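Local atomic coordinates of penicillin-binding protein 2B (Streptococcus pneumoniae, PDB entry 2WAD), a protein that probably forms peptide cross-links between adjacent glycan strands of cell-wall peptidoglycan during peripheral growth, and is a target of beta-lactam antibiotics. Residues A[255-263]-A[273-281]; A[636-647]-A[669-680]. All blocks are in the same frame, centred on the assembly; numbering follows the deposited sequence.

Contact 1: A[255-263]-A[273-281]; sequences KGYSLNDRV and EEVLQGKRP. Unlike the reference sequence in segment 273-281: Val275 (reference Thr), Pro281 (reference Ser).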
# COMPACT_ATOMS: atom_id res chain seq x y z
N LYS A 255 6.84 -19.45 -10.32
CA LYS A 255 7.50 -18.28 -10.89
C LYS A 255 9.00 -18.50 -11.02
O LYS A 255 9.64 -17.92 -11.90
CB LYS A 255 7.20 -17.00 -10.10
CG LYS A 255 5.94 -16.27 -10.54
CD LYS A 255 5.84 -14.88 -9.91
CE LYS A 255 4.56 -14.17 -10.30
NZ LYS A 255 4.70 -12.69 -10.21
N GLY A 256 9.57 -19.34 -10.16
CA GLY A 256 10.97 -19.74 -10.31
C GLY A 256 11.72 -19.92 -9.01
O GLY A 256 12.85 -20.41 -9.00
N TYR A 257 11.10 -19.54 -7.90
CA TYR A 257 11.81 -19.39 -6.63
C TYR A 257 12.15 -20.73 -5.98
O TYR A 257 11.56 -21.76 -6.30
CB TYR A 257 10.98 -18.58 -5.63
CG TYR A 257 10.84 -17.11 -5.94
CD1 TYR A 257 11.18 -16.16 -4.99
CD2 TYR A 257 10.36 -16.67 -7.16
CE1 TYR A 257 11.04 -14.81 -5.25
CE2 TYR A 257 10.22 -15.33 -7.44
CZ TYR A 257 10.56 -14.40 -6.47
OH TYR A 257 10.42 -13.05 -6.74
N SER A 258 13.09 -20.68 -5.04
CA SER A 258 13.34 -21.75 -4.09
C SER A 258 12.44 -21.56 -2.87
O SER A 258 11.73 -20.56 -2.75
CB SER A 258 14.82 -21.75 -3.68
OG SER A 258 15.04 -22.54 -2.53
N LEU A 259 12.48 -22.53 -1.96
CA LEU A 259 11.51 -22.63 -0.87
C LEU A 259 11.94 -21.84 0.36
O LEU A 259 11.11 -21.51 1.21
CB LEU A 259 11.28 -24.11 -0.54
CG LEU A 259 10.10 -24.66 0.27
CD1 LEU A 259 8.79 -23.93 0.05
CD2 LEU A 259 9.95 -26.15 -0.06
N ASN A 260 13.23 -21.54 0.45
CA ASN A 260 13.78 -20.77 1.57
C ASN A 260 14.03 -19.29 1.22
O ASN A 260 14.65 -18.55 1.98
CB ASN A 260 15.09 -21.39 2.03
CG ASN A 260 16.13 -21.44 0.92
OD1 ASN A 260 15.79 -21.47 -0.27
ND2 ASN A 260 17.40 -21.45 1.30
N ASP A 261 13.53 -18.89 0.05
CA ASP A 261 13.68 -17.52 -0.44
C ASP A 261 13.04 -16.48 0.46
O ASP A 261 11.98 -16.69 1.04
CB ASP A 261 13.07 -17.38 -1.84
CG ASP A 261 13.93 -18.02 -2.91
OD1 ASP A 261 15.04 -18.51 -2.59
OD2 ASP A 261 13.50 -18.02 -4.08
N ARG A 262 13.71 -15.34 0.58
CA ARG A 262 13.12 -14.21 1.30
C ARG A 262 12.46 -13.22 0.35
O ARG A 262 13.11 -12.65 -0.53
CB ARG A 262 14.15 -13.57 2.22
CG ARG A 262 14.56 -14.56 3.29
CD ARG A 262 15.28 -13.88 4.40
NE ARG A 262 16.68 -13.70 4.05
CZ ARG A 262 17.52 -12.94 4.75
NH1 ARG A 262 17.07 -12.29 5.82
NH2 ARG A 262 18.79 -12.81 4.37
N VAL A 263 11.16 -13.06 0.53
CA VAL A 263 10.31 -12.33 -0.39
C VAL A 263 9.51 -11.23 0.34
O VAL A 263 9.36 -11.26 1.57
CB VAL A 263 9.36 -13.29 -1.14
CG1 VAL A 263 10.16 -14.45 -1.73
CG2 VAL A 263 8.28 -13.82 -0.21
N GLU A 273 8.65 -6.57 -5.54
CA GLU A 273 9.38 -7.81 -5.31
C GLU A 273 10.21 -8.26 -6.52
O GLU A 273 11.35 -8.67 -6.37
CB GLU A 273 8.41 -8.91 -4.87
CG GLU A 273 8.92 -10.34 -5.01
CD GLU A 273 10.18 -10.62 -4.19
OE1 GLU A 273 10.30 -10.15 -3.03
OE2 GLU A 273 11.04 -11.35 -4.73
N GLU A 274 9.64 -8.22 -7.71
CA GLU A 274 10.37 -8.63 -8.90
C GLU A 274 11.61 -7.75 -9.09
O GLU A 274 12.63 -8.19 -9.59
CB GLU A 274 9.45 -8.54 -10.13
CG GLU A 274 9.84 -9.44 -11.29
CD GLU A 274 9.38 -8.92 -12.65
OE1 GLU A 274 8.25 -8.38 -12.78
OE2 GLU A 274 10.17 -9.07 -13.61
N VAL A 275 11.50 -6.47 -8.74
CA VAL A 275 12.62 -5.55 -8.90
C VAL A 275 13.65 -5.75 -7.79
O VAL A 275 14.84 -5.72 -8.04
CB VAL A 275 12.16 -4.07 -8.90
CG1 VAL A 275 13.38 -3.15 -8.95
CG2 VAL A 275 11.22 -3.78 -10.07
N LEU A 276 13.19 -5.96 -6.55
CA LEU A 276 14.10 -5.98 -5.41
C LEU A 276 14.86 -7.31 -5.27
O LEU A 276 16.00 -7.34 -4.78
CB LEU A 276 13.35 -5.64 -4.12
CG LEU A 276 12.71 -4.25 -4.00
CD1 LEU A 276 11.60 -4.28 -2.95
CD2 LEU A 276 13.71 -3.17 -3.67
N GLN A 277 14.26 -8.41 -5.73
CA GLN A 277 14.85 -9.75 -5.55
C GLN A 277 16.22 -9.91 -6.21
O GLN A 277 16.37 -9.67 -7.40
CB GLN A 277 13.91 -10.85 -6.05
CG GLN A 277 14.40 -12.28 -5.78
CD GLN A 277 14.40 -12.60 -4.30
OE1 GLN A 277 13.41 -12.37 -3.61
NE2 GLN A 277 15.53 -13.10 -3.80
N GLY A 278 17.22 -10.32 -5.44
CA GLY A 278 18.56 -10.48 -5.99
C GLY A 278 18.56 -11.43 -7.17
O GLY A 278 17.79 -12.39 -7.21
N LYS A 279 19.41 -11.15 -8.15
CA LYS A 279 19.62 -12.09 -9.24
C LYS A 279 20.52 -13.22 -8.73
O LYS A 279 21.58 -12.98 -8.15
CB LYS A 279 20.27 -11.39 -10.44
CG LYS A 279 20.51 -12.29 -11.64
CD LYS A 279 21.61 -11.74 -12.54
CE LYS A 279 22.08 -12.77 -13.56
NZ LYS A 279 22.96 -13.82 -12.94
N ARG A 280 20.08 -14.46 -8.93
CA ARG A 280 20.73 -15.60 -8.28
C ARG A 280 21.99 -16.12 -8.98
O ARG A 280 22.04 -16.16 -10.21
CB ARG A 280 19.73 -16.74 -8.18
CG ARG A 280 18.37 -16.29 -7.70
CD ARG A 280 17.55 -17.50 -7.35
NE ARG A 280 16.23 -17.14 -6.85
CZ ARG A 280 15.43 -17.97 -6.19
NH1 ARG A 280 15.81 -19.22 -5.95
NH2 ARG A 280 14.24 -17.54 -5.78
N PRO A 281 23.02 -16.52 -8.20
CA PRO A 281 24.04 -17.35 -8.85
C PRO A 281 23.49 -18.74 -9.21
O PRO A 281 22.71 -19.32 -8.45
CB PRO A 281 25.16 -17.45 -7.81
CG PRO A 281 24.96 -16.31 -6.89
CD PRO A 281 23.46 -16.04 -6.87

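Contact 2: A[636-647]-A[669-680]; sequences AYAPTENPQIAV and IINLYNQHHPMN. Unlike the reference sequence in segment 636-647: Thr640 (reference Ser), Glu641 (reference Asp). Unlike the reference sequence in segment 669-680: Asn674 (reference Gln), Gln675 (reference Lys), His676 (reference Tyr). With ZN (zinc ion), chain F.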
# COMPACT_ATOMS: atom_id res chain seq x y z
N ALA A 636 -7.59 21.08 -3.17
CA ALA A 636 -6.99 22.29 -3.74
C ALA A 636 -5.89 21.92 -4.73
O ALA A 636 -5.30 20.84 -4.62
CB ALA A 636 -6.38 23.16 -2.61
N TYR A 637 -5.57 22.82 -5.65
CA TYR A 637 -4.34 22.71 -6.44
C TYR A 637 -3.70 24.07 -6.66
O TYR A 637 -4.32 25.11 -6.39
CB TYR A 637 -4.59 22.01 -7.78
CG TYR A 637 -5.61 22.69 -8.65
CD1 TYR A 637 -5.27 23.77 -9.47
CD2 TYR A 637 -6.95 22.28 -8.64
CE1 TYR A 637 -6.24 24.41 -10.26
CE2 TYR A 637 -7.90 22.89 -9.44
CZ TYR A 637 -7.55 23.96 -10.24
OH TYR A 637 -8.53 24.56 -11.00
N ALA A 638 -2.45 24.08 -7.14
CA ALA A 638 -1.65 25.29 -7.27
C ALA A 638 -0.34 24.98 -7.99
O ALA A 638 0.15 23.86 -7.95
CB ALA A 638 -1.33 25.89 -5.88
N PRO A 639 0.24 25.98 -8.65
CA PRO A 639 -0.43 27.27 -8.79
C PRO A 639 -1.58 27.22 -9.79
O PRO A 639 -1.60 26.38 -10.70
CB PRO A 639 0.68 28.21 -9.28
CG PRO A 639 1.92 27.41 -9.44
CD PRO A 639 1.70 26.05 -8.84
N THR A 640 -2.58 28.07 -9.59
CA THR A 640 -3.74 28.04 -10.46
C THR A 640 -3.34 27.85 -11.93
O THR A 640 -3.89 27.00 -12.62
CB THR A 640 -4.58 29.30 -10.27
OG1 THR A 640 -5.09 29.33 -8.93
CG2 THR A 640 -5.74 29.37 -11.26
N GLU A 641 -2.38 28.63 -12.41
CA GLU A 641 -2.20 28.72 -13.85
C GLU A 641 -1.38 27.56 -14.40
O GLU A 641 -1.39 27.29 -15.60
CB GLU A 641 -1.56 30.06 -14.24
CG GLU A 641 -2.30 31.31 -13.73
CD GLU A 641 -3.32 31.84 -14.72
OE1 GLU A 641 -3.00 31.94 -15.93
OE2 GLU A 641 -4.45 32.19 -14.30
N ASN A 642 -0.67 26.86 -13.53
CA ASN A 642 0.20 25.78 -14.00
C ASN A 642 0.42 24.75 -12.89
O ASN A 642 1.49 24.73 -12.28
CB ASN A 642 1.53 26.36 -14.48
CG ASN A 642 2.50 25.29 -14.92
OD1 ASN A 642 2.11 24.28 -15.49
ND2 ASN A 642 3.79 25.50 -14.66
N PRO A 643 -0.57 23.89 -12.64
CA PRO A 643 -0.60 23.18 -11.38
C PRO A 643 0.55 22.20 -11.16
O PRO A 643 0.87 21.36 -12.01
CB PRO A 643 -1.96 22.48 -11.40
CG PRO A 643 -2.81 23.34 -12.32
CD PRO A 643 -1.83 23.73 -13.40
N GLN A 644 1.16 22.28 -9.98
CA GLN A 644 2.30 21.42 -9.68
C GLN A 644 2.07 20.60 -8.42
O GLN A 644 2.82 19.69 -8.09
CB GLN A 644 3.57 22.26 -9.60
CG GLN A 644 4.13 22.58 -10.99
CD GLN A 644 4.97 23.85 -10.99
OE1 GLN A 644 6.01 23.91 -10.33
NE2 GLN A 644 4.50 24.88 -11.70
N ILE A 645 0.99 20.92 -7.72
CA ILE A 645 0.55 20.13 -6.57
C ILE A 645 -0.98 20.14 -6.48
O ILE A 645 -1.63 21.16 -6.71
CB ILE A 645 1.19 20.66 -5.26
CG1 ILE A 645 0.73 19.84 -4.06
CG2 ILE A 645 0.82 22.14 -5.05
CD1 ILE A 645 1.52 20.04 -2.77
N ALA A 646 -1.55 18.99 -6.14
CA ALA A 646 -2.98 18.86 -5.86
C ALA A 646 -3.06 18.17 -4.52
O ALA A 646 -2.29 17.24 -4.29
CB ALA A 646 -3.62 17.98 -6.91
N VAL A 647 -3.95 18.61 -3.63
CA VAL A 647 -3.98 18.08 -2.27
C VAL A 647 -5.41 17.81 -1.81
O VAL A 647 -6.31 18.58 -2.13
CB VAL A 647 -3.26 19.03 -1.29
CG1 VAL A 647 -3.99 20.38 -1.21
CG2 VAL A 647 -3.19 18.39 0.12
N ILE A 669 -0.18 23.10 3.60
CA ILE A 669 0.56 22.05 2.91
C ILE A 669 1.09 22.56 1.58
O ILE A 669 2.22 22.25 1.19
CB ILE A 669 -0.25 20.75 2.67
CG1 ILE A 669 -0.53 20.04 4.00
CG2 ILE A 669 0.50 19.80 1.72
CD1 ILE A 669 -1.68 19.01 3.94
N ILE A 670 0.28 23.34 0.87
CA ILE A 670 0.74 23.91 -0.39
C ILE A 670 1.92 24.86 -0.17
O ILE A 670 2.91 24.80 -0.90
CB ILE A 670 -0.42 24.53 -1.22
CG1 ILE A 670 -1.33 23.38 -1.71
CG2 ILE A 670 0.09 25.32 -2.44
CD1 ILE A 670 -2.49 23.81 -2.54
N ASN A 671 1.82 25.74 0.83
CA ASN A 671 2.91 26.68 1.12
C ASN A 671 4.15 25.88 1.53
O ASN A 671 5.26 26.22 1.15
CB ASN A 671 2.57 27.61 2.29
CG ASN A 671 1.64 28.73 1.91
OD1 ASN A 671 1.49 29.07 0.74
ND2 ASN A 671 1.05 29.38 2.92
N LEU A 672 3.96 24.82 2.31
CA LEU A 672 5.12 24.02 2.74
C LEU A 672 5.85 23.48 1.53
O LEU A 672 7.08 23.54 1.44
CB LEU A 672 4.72 22.88 3.68
CG LEU A 672 4.57 23.23 5.16
CD1 LEU A 672 3.80 22.17 5.95
CD2 LEU A 672 5.92 23.55 5.84
N TYR A 673 5.08 22.97 0.58
CA TYR A 673 5.65 22.44 -0.65
C TYR A 673 6.38 23.48 -1.50
O TYR A 673 7.45 23.19 -2.05
CB TYR A 673 4.58 21.77 -1.52
CG TYR A 673 5.19 21.02 -2.68
CD1 TYR A 673 5.96 19.89 -2.46
CD2 TYR A 673 5.01 21.46 -3.98
CE1 TYR A 673 6.54 19.19 -3.53
CE2 TYR A 673 5.56 20.76 -5.05
CZ TYR A 673 6.32 19.63 -4.81
OH TYR A 673 6.88 18.95 -5.86
N ASN A 674 5.76 24.65 -1.64
CA ASN A 674 6.36 25.76 -2.38
C ASN A 674 7.71 26.23 -1.83
O ASN A 674 8.63 26.48 -2.58
CB ASN A 674 5.42 26.96 -2.48
CG ASN A 674 5.90 27.97 -3.51
OD1 ASN A 674 6.37 27.59 -4.58
ND2 ASN A 674 5.82 29.26 -3.18
N GLN A 675 7.81 26.34 -0.51
CA GLN A 675 9.09 26.51 0.16
C GLN A 675 10.08 25.44 -0.30
O GLN A 675 11.20 25.73 -0.69
CB GLN A 675 8.84 26.38 1.67
CG GLN A 675 9.68 27.28 2.54
CD GLN A 675 9.24 27.26 4.00
OE1 GLN A 675 8.05 27.20 4.31
NE2 GLN A 675 10.22 27.33 4.91
N HIS A 676 9.64 24.18 -0.25
CA HIS A 676 10.53 23.03 -0.44
C HIS A 676 10.91 22.77 -1.91
O HIS A 676 11.97 22.24 -2.20
CB HIS A 676 9.90 21.79 0.20
CG HIS A 676 10.56 20.51 -0.20
ND1 HIS A 676 11.65 19.99 0.47
CD2 HIS A 676 10.30 19.65 -1.21
CE1 HIS A 676 12.03 18.87 -0.11
NE2 HIS A 676 11.23 18.64 -1.13
N HIS A 677 10.05 23.21 -2.82
CA HIS A 677 10.20 22.98 -4.25
C HIS A 677 9.50 24.16 -4.92
O HIS A 677 8.34 24.06 -5.32
CB HIS A 677 9.50 21.65 -4.61
CG HIS A 677 9.26 21.46 -6.08
ND1 HIS A 677 10.06 20.67 -6.87
CD2 HIS A 677 8.27 21.92 -6.88
CE1 HIS A 677 9.60 20.67 -8.11
NE2 HIS A 677 8.51 21.42 -8.14
N PRO A 678 10.19 25.32 -4.98
CA PRO A 678 9.56 26.54 -5.45
C PRO A 678 8.77 26.32 -6.73
O PRO A 678 9.26 25.64 -7.63
CB PRO A 678 10.76 27.46 -5.69
CG PRO A 678 11.71 27.07 -4.58
CD PRO A 678 11.55 25.57 -4.46
N MET A 679 7.57 26.89 -6.81
CA MET A 679 6.72 26.71 -7.98
C MET A 679 6.49 27.99 -8.79
O MET A 679 6.65 27.98 -10.01
CB MET A 679 5.39 26.05 -7.61
CG MET A 679 5.53 24.71 -6.91
SD MET A 679 3.93 24.07 -6.40
CE MET A 679 3.43 25.25 -5.14
N ASN A 680 6.09 29.08 -8.13
CA ASN A 680 5.90 30.39 -8.75
C ASN A 680 4.53 30.67 -9.39
O ASN A 680 3.73 31.42 -8.83
CB ASN A 680 7.04 30.74 -9.73
CG ASN A 680 8.31 31.19 -9.01
OD1 ASN A 680 8.53 32.38 -8.81
ND2 ASN A 680 9.15 30.22 -8.62
OXT ASN A 680 4.16 30.19 -10.46
ZN ZN F . 12.17 21.15 2.50
O HOH W 1 5.57 19.25 -8.26
O HOH W 2 7.31 21.67 -10.33

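Contact 1: A[255-263]-A[273-281]
Tyr257 and Glu273 reach for each other from opposite directions and join through a hydrogen bond of 2.7 Å from Tyr257 OH to Glu273 OE2. The oxygen is met on its anti side, 20° out of the carboxylate plane, while ring and carboxylate are inclined by 55°. A tyrosine suits the place because its long flat side chain carries a donor across the gap between the backbones. Glu273 folds its chain at chi2 (60°), which brings OE1 to 3.4 Å from Val263 CA; there OE1 also accepts from Gly264 N and forms a salt bridge with Arg60, so the buried carboxylate has partners for both oxygens. Arg280 crosses the Tyr257 ring at about a right angle. Its chain runs extended from CG to NE and delivers the charge to Asp261, whose carboxylate makes a salt bridge; these two groups are modelled too close together, so the exact placing of the guanidinium against both Asp261 and the ring is doubtful. Gly256 fits where helix 249-255 ends, since at its positive phi a CB would collide with the carbonyl oxygen of Lys255. The arrangement is that of an irregular loop held by polar side chains, of which Asp261 and Glu273 are buried: it ties the loop between helices 249-255 and 267-271 to helix 273-276 and the chain that leads from it into strand 282-287, within the dimerisation-domain family region.

Contact 2: A[636-647]-A[669-680]
Ile670 is the main bump of the helix, pushed into a hollow lined by small and branched side chains of two neighbouring strands. Its CD1 lies 3.9 Å from Ala636 CB, and its CG2 branch meets Ala638 CB at 3.8 Å. The two alanines form the shallow floor; Val647 CG1, 4.0 Å from Ile670 CD1, is one wall, and Ile645 CG2, 4.2 Å from Ile670 CG1, another. The other branch of Ile645, CG1 anti to the backbone N, carries CD1 to 3.7 Å from Tyr673 CB. This is the C-terminal helix packed on the antiparallel central sheet of the transpeptidase domain, the fold shared with the serine beta-lactamases; helix 669-676 runs roughly antiparallel to strand 645-647 (154° between their directions). A classic beta bulge, Gln644 and Ile645 facing Ala638, breaks the hairpin's regularity. Beyond the helix, Met679 fills a second hollow, bounded by Pro639, Gln644 and Ile645. Its extended chi2 (176°) helps set SD 3.7 Å from Gln644 CB, and the bend at chi3 (-67°) turns CE toward Ile645 CG2 and Pro639 CD. Met679 N is held by Asn674 OD1 at 2.6 Å, which fixes the chain where it passes the hairpin. Beside Met679 the contact turns polar: one water links Gln644 O to Tyr673 OH, and a second, in the plane of the His677 ring, bridges Gln644 OE1 and His677 NE2 by hydrogen bonds.

How the contacts relate
Contact 1 belongs to the N-terminal part of the chain and contact 2 to the transpeptidase domain. Their centres are 40 Å apart and their nearest atoms about 22 Å, so they do not touch; along the chain, contact 1 closes before contact 2 opens. The first rests on one hydrogen bond and a doubtfully modelled salt bridge between a loop and a segment that begins as a short helix, the second on apolar packing of helix against sheet. Neither contains Ser386, the inferred acyl-ester serine. Contact 2 is linked to that region through its sheet: strand 634-638 runs beside strand 613-616, whose Lys615 probably belongs to the KTG-type motif. His676, in segment 669-680 but turned off the interface, binds a zinc ion through ND1 at 2.4 Å.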